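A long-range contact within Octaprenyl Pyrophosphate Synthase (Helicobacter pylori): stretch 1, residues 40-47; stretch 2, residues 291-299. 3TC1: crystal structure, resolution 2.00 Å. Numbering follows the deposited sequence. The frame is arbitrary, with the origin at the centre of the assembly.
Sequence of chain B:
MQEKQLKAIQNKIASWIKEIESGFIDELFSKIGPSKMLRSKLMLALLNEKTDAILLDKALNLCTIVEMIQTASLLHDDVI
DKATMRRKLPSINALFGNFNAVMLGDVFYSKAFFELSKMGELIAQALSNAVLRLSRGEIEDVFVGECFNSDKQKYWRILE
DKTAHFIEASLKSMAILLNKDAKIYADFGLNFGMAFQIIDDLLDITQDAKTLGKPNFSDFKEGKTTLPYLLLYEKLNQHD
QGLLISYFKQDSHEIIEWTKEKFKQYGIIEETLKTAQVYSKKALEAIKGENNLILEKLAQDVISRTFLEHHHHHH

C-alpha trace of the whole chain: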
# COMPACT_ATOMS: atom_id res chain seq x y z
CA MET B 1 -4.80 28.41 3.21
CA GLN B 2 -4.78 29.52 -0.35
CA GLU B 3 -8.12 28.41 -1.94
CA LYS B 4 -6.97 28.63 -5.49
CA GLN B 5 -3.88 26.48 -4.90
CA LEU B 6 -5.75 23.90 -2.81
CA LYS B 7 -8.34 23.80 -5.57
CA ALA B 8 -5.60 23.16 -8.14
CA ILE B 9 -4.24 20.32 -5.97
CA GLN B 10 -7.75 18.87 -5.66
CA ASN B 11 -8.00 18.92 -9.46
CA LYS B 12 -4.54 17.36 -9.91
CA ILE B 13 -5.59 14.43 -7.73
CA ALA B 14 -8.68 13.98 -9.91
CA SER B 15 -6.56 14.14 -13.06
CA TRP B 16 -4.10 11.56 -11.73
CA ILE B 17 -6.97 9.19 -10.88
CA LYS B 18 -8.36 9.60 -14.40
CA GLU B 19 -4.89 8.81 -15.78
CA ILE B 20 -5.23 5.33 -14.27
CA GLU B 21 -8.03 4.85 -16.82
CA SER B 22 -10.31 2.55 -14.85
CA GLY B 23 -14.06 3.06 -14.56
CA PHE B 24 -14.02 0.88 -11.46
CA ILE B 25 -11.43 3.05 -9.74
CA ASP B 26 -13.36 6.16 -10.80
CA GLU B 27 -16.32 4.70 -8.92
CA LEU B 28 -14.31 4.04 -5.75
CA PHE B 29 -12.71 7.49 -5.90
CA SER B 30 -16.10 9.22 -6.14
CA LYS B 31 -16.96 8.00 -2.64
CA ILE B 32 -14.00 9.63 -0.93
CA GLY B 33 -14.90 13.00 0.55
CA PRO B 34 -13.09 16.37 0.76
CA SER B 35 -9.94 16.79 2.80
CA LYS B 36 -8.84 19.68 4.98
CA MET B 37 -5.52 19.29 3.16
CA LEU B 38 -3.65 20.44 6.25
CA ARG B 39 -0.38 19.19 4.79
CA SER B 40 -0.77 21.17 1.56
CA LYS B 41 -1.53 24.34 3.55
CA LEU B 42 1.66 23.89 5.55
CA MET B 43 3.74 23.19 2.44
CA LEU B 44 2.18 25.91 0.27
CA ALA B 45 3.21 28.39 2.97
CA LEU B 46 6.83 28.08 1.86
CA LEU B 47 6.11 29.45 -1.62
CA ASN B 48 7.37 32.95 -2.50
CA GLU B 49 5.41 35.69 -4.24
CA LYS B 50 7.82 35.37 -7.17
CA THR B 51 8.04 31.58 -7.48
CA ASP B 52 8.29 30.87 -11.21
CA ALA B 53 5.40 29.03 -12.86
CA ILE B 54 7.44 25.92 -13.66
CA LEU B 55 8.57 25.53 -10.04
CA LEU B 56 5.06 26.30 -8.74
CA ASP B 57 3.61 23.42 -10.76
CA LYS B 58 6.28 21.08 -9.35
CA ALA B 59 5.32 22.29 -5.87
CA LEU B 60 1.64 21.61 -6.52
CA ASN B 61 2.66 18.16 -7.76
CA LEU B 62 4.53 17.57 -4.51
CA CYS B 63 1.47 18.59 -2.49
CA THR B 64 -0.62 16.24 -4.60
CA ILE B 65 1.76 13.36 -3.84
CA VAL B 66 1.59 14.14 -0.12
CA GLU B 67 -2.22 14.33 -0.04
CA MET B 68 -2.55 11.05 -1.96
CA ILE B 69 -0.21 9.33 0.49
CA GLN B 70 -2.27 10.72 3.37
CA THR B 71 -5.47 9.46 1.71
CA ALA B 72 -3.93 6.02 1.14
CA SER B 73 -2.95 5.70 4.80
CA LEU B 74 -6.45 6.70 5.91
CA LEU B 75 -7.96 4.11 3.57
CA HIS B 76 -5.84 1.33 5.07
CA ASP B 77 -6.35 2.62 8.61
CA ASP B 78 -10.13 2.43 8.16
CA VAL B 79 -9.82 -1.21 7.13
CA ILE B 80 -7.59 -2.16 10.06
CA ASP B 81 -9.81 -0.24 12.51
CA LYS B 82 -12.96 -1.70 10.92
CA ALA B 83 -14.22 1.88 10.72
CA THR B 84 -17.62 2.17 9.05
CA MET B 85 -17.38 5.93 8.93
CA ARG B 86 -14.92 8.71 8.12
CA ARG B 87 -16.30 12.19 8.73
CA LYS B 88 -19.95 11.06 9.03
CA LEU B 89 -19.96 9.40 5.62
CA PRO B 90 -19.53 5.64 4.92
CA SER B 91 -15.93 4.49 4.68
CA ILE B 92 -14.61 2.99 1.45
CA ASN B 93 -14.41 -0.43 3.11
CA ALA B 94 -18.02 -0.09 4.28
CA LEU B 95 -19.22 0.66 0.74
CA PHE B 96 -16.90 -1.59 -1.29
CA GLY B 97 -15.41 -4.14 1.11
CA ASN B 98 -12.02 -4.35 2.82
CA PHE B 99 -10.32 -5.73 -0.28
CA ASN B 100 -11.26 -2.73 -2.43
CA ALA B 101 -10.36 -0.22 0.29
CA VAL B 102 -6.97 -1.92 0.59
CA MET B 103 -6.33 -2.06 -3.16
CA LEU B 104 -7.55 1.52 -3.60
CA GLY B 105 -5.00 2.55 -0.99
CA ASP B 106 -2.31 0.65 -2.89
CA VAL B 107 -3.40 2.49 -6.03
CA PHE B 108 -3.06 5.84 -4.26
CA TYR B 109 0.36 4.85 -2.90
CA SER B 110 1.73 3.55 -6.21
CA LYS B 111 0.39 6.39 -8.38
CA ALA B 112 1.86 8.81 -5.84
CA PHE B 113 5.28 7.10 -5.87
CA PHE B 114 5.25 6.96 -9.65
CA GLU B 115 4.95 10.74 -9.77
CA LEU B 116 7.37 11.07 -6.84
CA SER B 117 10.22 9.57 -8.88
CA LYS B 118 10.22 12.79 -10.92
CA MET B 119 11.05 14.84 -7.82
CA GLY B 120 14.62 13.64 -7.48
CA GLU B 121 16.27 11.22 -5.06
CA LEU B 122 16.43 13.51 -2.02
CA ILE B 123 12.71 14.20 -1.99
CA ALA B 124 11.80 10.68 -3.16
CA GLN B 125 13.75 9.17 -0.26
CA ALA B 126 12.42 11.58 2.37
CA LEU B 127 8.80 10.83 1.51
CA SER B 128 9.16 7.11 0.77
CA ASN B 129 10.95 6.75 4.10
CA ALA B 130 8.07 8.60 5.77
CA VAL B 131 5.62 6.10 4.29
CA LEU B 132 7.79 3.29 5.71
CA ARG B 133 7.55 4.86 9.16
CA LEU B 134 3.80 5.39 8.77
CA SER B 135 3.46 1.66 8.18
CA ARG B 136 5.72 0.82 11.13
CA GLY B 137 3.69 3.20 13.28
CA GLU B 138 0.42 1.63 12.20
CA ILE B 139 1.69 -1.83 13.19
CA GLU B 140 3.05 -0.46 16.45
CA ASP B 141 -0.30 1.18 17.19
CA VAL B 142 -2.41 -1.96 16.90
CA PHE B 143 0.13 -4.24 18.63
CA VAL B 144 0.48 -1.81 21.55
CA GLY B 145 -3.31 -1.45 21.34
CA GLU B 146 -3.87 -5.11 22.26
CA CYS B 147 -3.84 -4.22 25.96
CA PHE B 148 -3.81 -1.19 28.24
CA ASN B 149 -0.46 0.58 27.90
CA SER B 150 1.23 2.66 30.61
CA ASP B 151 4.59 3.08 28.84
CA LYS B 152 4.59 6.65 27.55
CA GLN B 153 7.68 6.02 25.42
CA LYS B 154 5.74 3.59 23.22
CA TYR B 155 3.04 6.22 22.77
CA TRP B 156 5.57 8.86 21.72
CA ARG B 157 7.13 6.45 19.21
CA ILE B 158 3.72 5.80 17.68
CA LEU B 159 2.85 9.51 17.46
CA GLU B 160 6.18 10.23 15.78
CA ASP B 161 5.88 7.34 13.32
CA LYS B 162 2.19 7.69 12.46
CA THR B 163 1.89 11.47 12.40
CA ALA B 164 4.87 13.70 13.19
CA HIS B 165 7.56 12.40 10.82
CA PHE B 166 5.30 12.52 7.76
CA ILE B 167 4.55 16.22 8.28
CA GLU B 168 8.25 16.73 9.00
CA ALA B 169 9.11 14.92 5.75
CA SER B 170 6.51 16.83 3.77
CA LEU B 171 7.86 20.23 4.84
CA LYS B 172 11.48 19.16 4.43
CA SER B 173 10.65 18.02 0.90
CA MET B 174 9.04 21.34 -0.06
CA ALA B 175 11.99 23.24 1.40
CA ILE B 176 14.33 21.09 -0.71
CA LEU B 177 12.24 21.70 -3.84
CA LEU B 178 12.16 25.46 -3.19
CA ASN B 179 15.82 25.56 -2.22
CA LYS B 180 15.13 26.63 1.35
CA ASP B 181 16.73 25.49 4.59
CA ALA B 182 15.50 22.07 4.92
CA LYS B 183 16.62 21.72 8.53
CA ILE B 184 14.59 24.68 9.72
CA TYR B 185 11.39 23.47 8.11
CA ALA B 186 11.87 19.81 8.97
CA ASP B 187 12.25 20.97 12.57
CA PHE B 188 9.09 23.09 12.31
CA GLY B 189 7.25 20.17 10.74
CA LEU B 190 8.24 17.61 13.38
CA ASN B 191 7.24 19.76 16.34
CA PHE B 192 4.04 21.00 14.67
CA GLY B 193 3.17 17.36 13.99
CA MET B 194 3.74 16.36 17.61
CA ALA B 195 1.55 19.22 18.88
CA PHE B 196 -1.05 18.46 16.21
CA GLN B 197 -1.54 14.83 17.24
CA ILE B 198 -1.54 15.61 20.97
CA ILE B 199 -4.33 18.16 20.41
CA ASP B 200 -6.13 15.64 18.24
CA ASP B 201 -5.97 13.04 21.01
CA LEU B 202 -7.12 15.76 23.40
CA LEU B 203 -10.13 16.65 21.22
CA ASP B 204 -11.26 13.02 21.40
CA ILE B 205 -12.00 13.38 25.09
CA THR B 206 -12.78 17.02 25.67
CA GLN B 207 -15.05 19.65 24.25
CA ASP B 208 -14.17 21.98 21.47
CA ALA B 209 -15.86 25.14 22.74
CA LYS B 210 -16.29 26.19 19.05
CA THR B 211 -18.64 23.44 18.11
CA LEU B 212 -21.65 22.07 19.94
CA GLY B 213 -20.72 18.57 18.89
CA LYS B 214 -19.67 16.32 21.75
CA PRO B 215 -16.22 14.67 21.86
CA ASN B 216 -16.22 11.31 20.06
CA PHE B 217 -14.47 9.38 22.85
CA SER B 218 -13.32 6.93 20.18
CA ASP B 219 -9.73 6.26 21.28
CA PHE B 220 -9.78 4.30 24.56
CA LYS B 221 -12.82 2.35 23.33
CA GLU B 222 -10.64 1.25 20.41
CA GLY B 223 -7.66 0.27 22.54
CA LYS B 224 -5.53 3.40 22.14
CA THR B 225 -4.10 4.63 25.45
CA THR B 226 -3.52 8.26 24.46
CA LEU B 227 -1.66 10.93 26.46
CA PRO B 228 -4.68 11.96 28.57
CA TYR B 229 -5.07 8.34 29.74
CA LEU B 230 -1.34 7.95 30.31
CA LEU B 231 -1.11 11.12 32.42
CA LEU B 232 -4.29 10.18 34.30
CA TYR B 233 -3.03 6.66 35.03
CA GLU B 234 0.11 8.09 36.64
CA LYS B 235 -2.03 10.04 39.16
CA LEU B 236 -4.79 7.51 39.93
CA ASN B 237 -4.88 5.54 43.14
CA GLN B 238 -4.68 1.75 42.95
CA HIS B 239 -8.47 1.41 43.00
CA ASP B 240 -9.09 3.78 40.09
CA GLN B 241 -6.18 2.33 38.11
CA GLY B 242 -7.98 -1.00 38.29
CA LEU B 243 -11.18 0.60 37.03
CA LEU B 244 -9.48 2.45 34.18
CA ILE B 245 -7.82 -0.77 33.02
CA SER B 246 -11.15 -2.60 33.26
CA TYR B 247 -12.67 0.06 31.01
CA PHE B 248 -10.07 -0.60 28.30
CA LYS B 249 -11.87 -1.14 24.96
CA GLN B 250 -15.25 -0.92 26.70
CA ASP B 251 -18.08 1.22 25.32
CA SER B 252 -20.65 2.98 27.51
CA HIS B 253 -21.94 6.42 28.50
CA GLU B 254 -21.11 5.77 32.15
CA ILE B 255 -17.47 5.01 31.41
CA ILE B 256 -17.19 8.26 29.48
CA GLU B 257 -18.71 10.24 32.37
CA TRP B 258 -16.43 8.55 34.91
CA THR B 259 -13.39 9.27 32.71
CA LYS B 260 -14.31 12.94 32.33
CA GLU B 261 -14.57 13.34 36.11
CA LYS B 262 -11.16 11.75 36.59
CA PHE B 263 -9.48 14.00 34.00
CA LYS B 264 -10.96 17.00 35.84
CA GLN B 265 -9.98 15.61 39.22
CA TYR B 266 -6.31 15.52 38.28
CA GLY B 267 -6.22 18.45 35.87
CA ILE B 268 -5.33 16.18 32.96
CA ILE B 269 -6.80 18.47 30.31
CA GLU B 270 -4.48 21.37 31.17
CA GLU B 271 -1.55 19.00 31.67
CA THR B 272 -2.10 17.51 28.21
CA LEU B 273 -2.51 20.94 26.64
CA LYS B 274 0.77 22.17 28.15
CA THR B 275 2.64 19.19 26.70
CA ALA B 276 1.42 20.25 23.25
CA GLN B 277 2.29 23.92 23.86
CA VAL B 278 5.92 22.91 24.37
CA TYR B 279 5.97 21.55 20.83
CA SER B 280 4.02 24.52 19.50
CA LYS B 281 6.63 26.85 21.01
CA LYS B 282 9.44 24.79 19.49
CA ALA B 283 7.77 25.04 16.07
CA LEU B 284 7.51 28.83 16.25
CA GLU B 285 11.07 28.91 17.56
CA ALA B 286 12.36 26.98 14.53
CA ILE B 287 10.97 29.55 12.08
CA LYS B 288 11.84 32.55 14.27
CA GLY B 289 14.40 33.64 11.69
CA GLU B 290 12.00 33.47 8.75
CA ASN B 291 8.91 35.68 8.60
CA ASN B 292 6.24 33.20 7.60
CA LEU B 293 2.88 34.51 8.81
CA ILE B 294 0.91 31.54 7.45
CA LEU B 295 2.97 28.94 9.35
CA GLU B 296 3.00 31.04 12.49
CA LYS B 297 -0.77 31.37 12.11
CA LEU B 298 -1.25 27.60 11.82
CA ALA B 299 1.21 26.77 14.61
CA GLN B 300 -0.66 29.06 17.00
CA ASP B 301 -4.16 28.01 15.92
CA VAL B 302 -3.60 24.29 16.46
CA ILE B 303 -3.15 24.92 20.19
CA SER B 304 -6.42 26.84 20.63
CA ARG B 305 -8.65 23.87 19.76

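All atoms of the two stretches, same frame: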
# COMPACT_ATOMS: atom_id res chain seq x y z
N SER B 40 -1.00 20.28 2.68
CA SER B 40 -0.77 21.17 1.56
C SER B 40 -0.68 22.63 2.04
O SER B 40 0.13 23.41 1.54
CB SER B 40 -1.89 21.04 0.52
OG SER B 40 -1.81 19.79 -0.15
N LYS B 41 -1.52 22.98 3.02
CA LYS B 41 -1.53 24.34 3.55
C LYS B 41 -0.18 24.67 4.17
O LYS B 41 0.36 25.76 3.99
CB LYS B 41 -2.64 24.51 4.60
CG LYS B 41 -4.06 24.42 4.06
CD LYS B 41 -5.06 24.49 5.21
CE LYS B 41 -6.50 24.49 4.73
NZ LYS B 41 -7.44 24.63 5.88
N LEU B 42 0.36 23.71 4.91
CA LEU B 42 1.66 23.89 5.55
C LEU B 42 2.76 24.04 4.51
O LEU B 42 3.62 24.92 4.62
CB LEU B 42 1.97 22.69 6.44
CG LEU B 42 1.16 22.63 7.73
CD1 LEU B 42 1.41 21.32 8.46
CD2 LEU B 42 1.55 23.82 8.61
N MET B 43 2.75 23.17 3.50
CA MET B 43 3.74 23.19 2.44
C MET B 43 3.62 24.41 1.53
O MET B 43 4.63 25.02 1.17
CB MET B 43 3.63 21.91 1.59
CG MET B 43 3.90 20.63 2.37
SD MET B 43 3.32 19.18 1.48
CE MET B 43 4.70 18.90 0.40
N LEU B 44 2.40 24.76 1.15
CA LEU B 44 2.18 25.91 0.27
C LEU B 44 2.69 27.20 0.90
O LEU B 44 3.03 28.15 0.19
CB LEU B 44 0.69 26.06 -0.05
CG LEU B 44 0.04 25.02 -0.96
CD1 LEU B 44 -1.47 25.20 -0.95
CD2 LEU B 44 0.58 25.16 -2.37
N ALA B 45 2.75 27.22 2.23
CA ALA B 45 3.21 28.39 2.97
C ALA B 45 4.67 28.75 2.73
O ALA B 45 5.11 29.85 3.09
CB ALA B 45 2.97 28.19 4.46
N LEU B 46 5.42 27.83 2.13
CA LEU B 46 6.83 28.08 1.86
C LEU B 46 7.05 28.78 0.52
O LEU B 46 8.14 29.29 0.25
CB LEU B 46 7.63 26.77 1.89
CG LEU B 46 8.00 26.26 3.28
CD1 LEU B 46 6.73 25.93 4.07
CD2 LEU B 46 8.88 25.02 3.16
N LEU B 47 6.02 28.81 -0.31
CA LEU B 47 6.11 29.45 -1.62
C LEU B 47 6.34 30.96 -1.50
O LEU B 47 5.86 31.59 -0.56
CB LEU B 47 4.84 29.19 -2.43
CG LEU B 47 4.64 27.76 -2.95
CD1 LEU B 47 3.22 27.61 -3.50
CD2 LEU B 47 5.68 27.46 -4.02
N ASN B 291 10.03 34.80 8.28
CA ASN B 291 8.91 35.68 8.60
C ASN B 291 7.68 35.13 7.92
O ASN B 291 7.00 35.83 7.15
CB ASN B 291 9.19 37.10 8.11
CG ASN B 291 9.01 38.14 9.21
OD1 ASN B 291 9.78 38.18 10.17
ND2 ASN B 291 7.99 38.97 9.07
N ASN B 292 7.38 33.87 8.20
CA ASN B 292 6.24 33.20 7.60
C ASN B 292 4.98 33.32 8.45
O ASN B 292 4.80 32.58 9.42
CB ASN B 292 6.58 31.72 7.38
CG ASN B 292 5.80 31.11 6.25
OD1 ASN B 292 6.36 30.44 5.39
ND2 ASN B 292 4.49 31.33 6.25
N LEU B 293 4.12 34.26 8.08
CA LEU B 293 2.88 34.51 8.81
C LEU B 293 1.90 33.34 8.76
O LEU B 293 1.23 33.05 9.75
CB LEU B 293 2.20 35.77 8.26
CG LEU B 293 3.04 37.05 8.29
CD1 LEU B 293 2.25 38.20 7.69
CD2 LEU B 293 3.46 37.37 9.72
N ILE B 294 1.82 32.68 7.61
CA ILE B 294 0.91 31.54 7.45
C ILE B 294 1.25 30.41 8.42
O ILE B 294 0.38 29.90 9.12
CB ILE B 294 0.93 30.99 6.00
CG1 ILE B 294 0.40 32.05 5.03
CG2 ILE B 294 0.05 29.76 5.91
CD1 ILE B 294 1.31 33.26 4.87
N LEU B 295 2.53 30.02 8.46
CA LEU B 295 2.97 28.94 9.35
C LEU B 295 2.82 29.30 10.81
O LEU B 295 2.49 28.45 11.64
CB LEU B 295 4.42 28.57 9.07
CG LEU B 295 4.72 27.91 7.73
CD1 LEU B 295 6.16 27.41 7.74
CD2 LEU B 295 3.76 26.75 7.49
N GLU B 296 3.10 30.57 11.13
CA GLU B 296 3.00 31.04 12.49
C GLU B 296 1.54 31.04 12.86
O GLU B 296 1.19 30.70 13.97
CB GLU B 296 3.67 32.42 12.65
CG GLU B 296 5.20 32.30 12.76
CD GLU B 296 5.95 33.62 12.63
OE1 GLU B 296 5.37 34.65 13.02
OE2 GLU B 296 7.11 33.63 12.15
N LYS B 297 0.68 31.36 11.90
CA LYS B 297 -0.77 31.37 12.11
C LYS B 297 -1.26 29.97 12.44
O LYS B 297 -2.00 29.77 13.40
CB LYS B 297 -1.46 31.88 10.83
CG LYS B 297 -2.97 31.92 10.86
CD LYS B 297 -3.52 32.98 11.80
CE LYS B 297 -4.98 33.32 11.48
NZ LYS B 297 -5.85 32.11 11.48
N LEU B 298 -0.85 29.00 11.63
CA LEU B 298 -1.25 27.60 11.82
C LEU B 298 -0.68 26.97 13.08
O LEU B 298 -1.34 26.16 13.73
CB LEU B 298 -0.83 26.77 10.60
CG LEU B 298 -1.48 27.13 9.26
CD1 LEU B 298 -0.76 26.44 8.12
CD2 LEU B 298 -2.95 26.75 9.30
N ALA B 299 0.56 27.32 13.42
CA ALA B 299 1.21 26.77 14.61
C ALA B 299 0.57 27.28 15.89
O ALA B 299 0.60 26.60 16.93
CB ALA B 299 2.69 27.10 14.59

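The contact between residues 40-47 and 291-299 of this synthase is a small, almost wholly apolar packing of two helical segments far apart in sequence, in which an alanine sits where the backbones come closest and larger apolar side chains surround it. It illustrates a general principle of helix packing: where a small residue faces the partner, the neighbouring larger side chains can close over the approach.

The helices run in roughly opposite senses, with 146° between their N-to-C directions, and their axes come within 9.5 Å. The backbones are nearest where the first chain segment turns, with Ala45 CA 5.9 Å from Ile294 CA. Ala45 directs its CA-to-CB bond toward the second stretch, and its single methyl carbon meets two residues at once: Ala45 CB lies 3.6 Å from Ile294 CG2 and 3.4 Å from Leu295 CD2. These successive residues of the second helix thus share one small partner.

The leucines reach the contact differently. Leu42 and Leu295 each set off sideways, but the ends of their side chains come nearer to the opposing stretch. Leu42 CD2 approaches Leu295 CD2 at 3.8 Å and Leu298 CD1 at 3.5 Å, so one methyl group touches side chains spaced three residues apart, close to one turn of helix. Leu298, by contrast, directs its CA-to-CB bond toward the first stretch. Leu295 also uses its other methyl, CD1, which lies 4.0 Å from Leu46 CD1, while its CD2 packs against Ala45 and Leu42. Its two branches therefore extend the apolar surface past the alanine. Lys41 adds mainly its near end: Lys41 CB is 4.4 Å from Leu298 CD1, whereas the extended side chain leads its amine away.

Local backbone geometry places these groups. A type I turn runs from Leu44 to Leu47, and Leu47 N donates a hydrogen bond to Leu44 O at 3.1 Å. On the other side, Asn292 occupies the N-cap position, and the helix that follows is held by regular bonds such as Leu298 N to Ile294 O at 2.9 Å. In such a helix residues three apart, as Leu295 and Leu298 are, fall on much the same side, and both meet Leu42 here.

The one close polar approach is between Ala45 O and the modelled Asn292 OD1, at 2.7 Å; because the amide is probably turned over in the model, its bonding remains open. With 313 Å² buried over both sides, the contact is modest in area, and its fit rests chiefly on the apolar side chains gathered around Ala45 and Leu295.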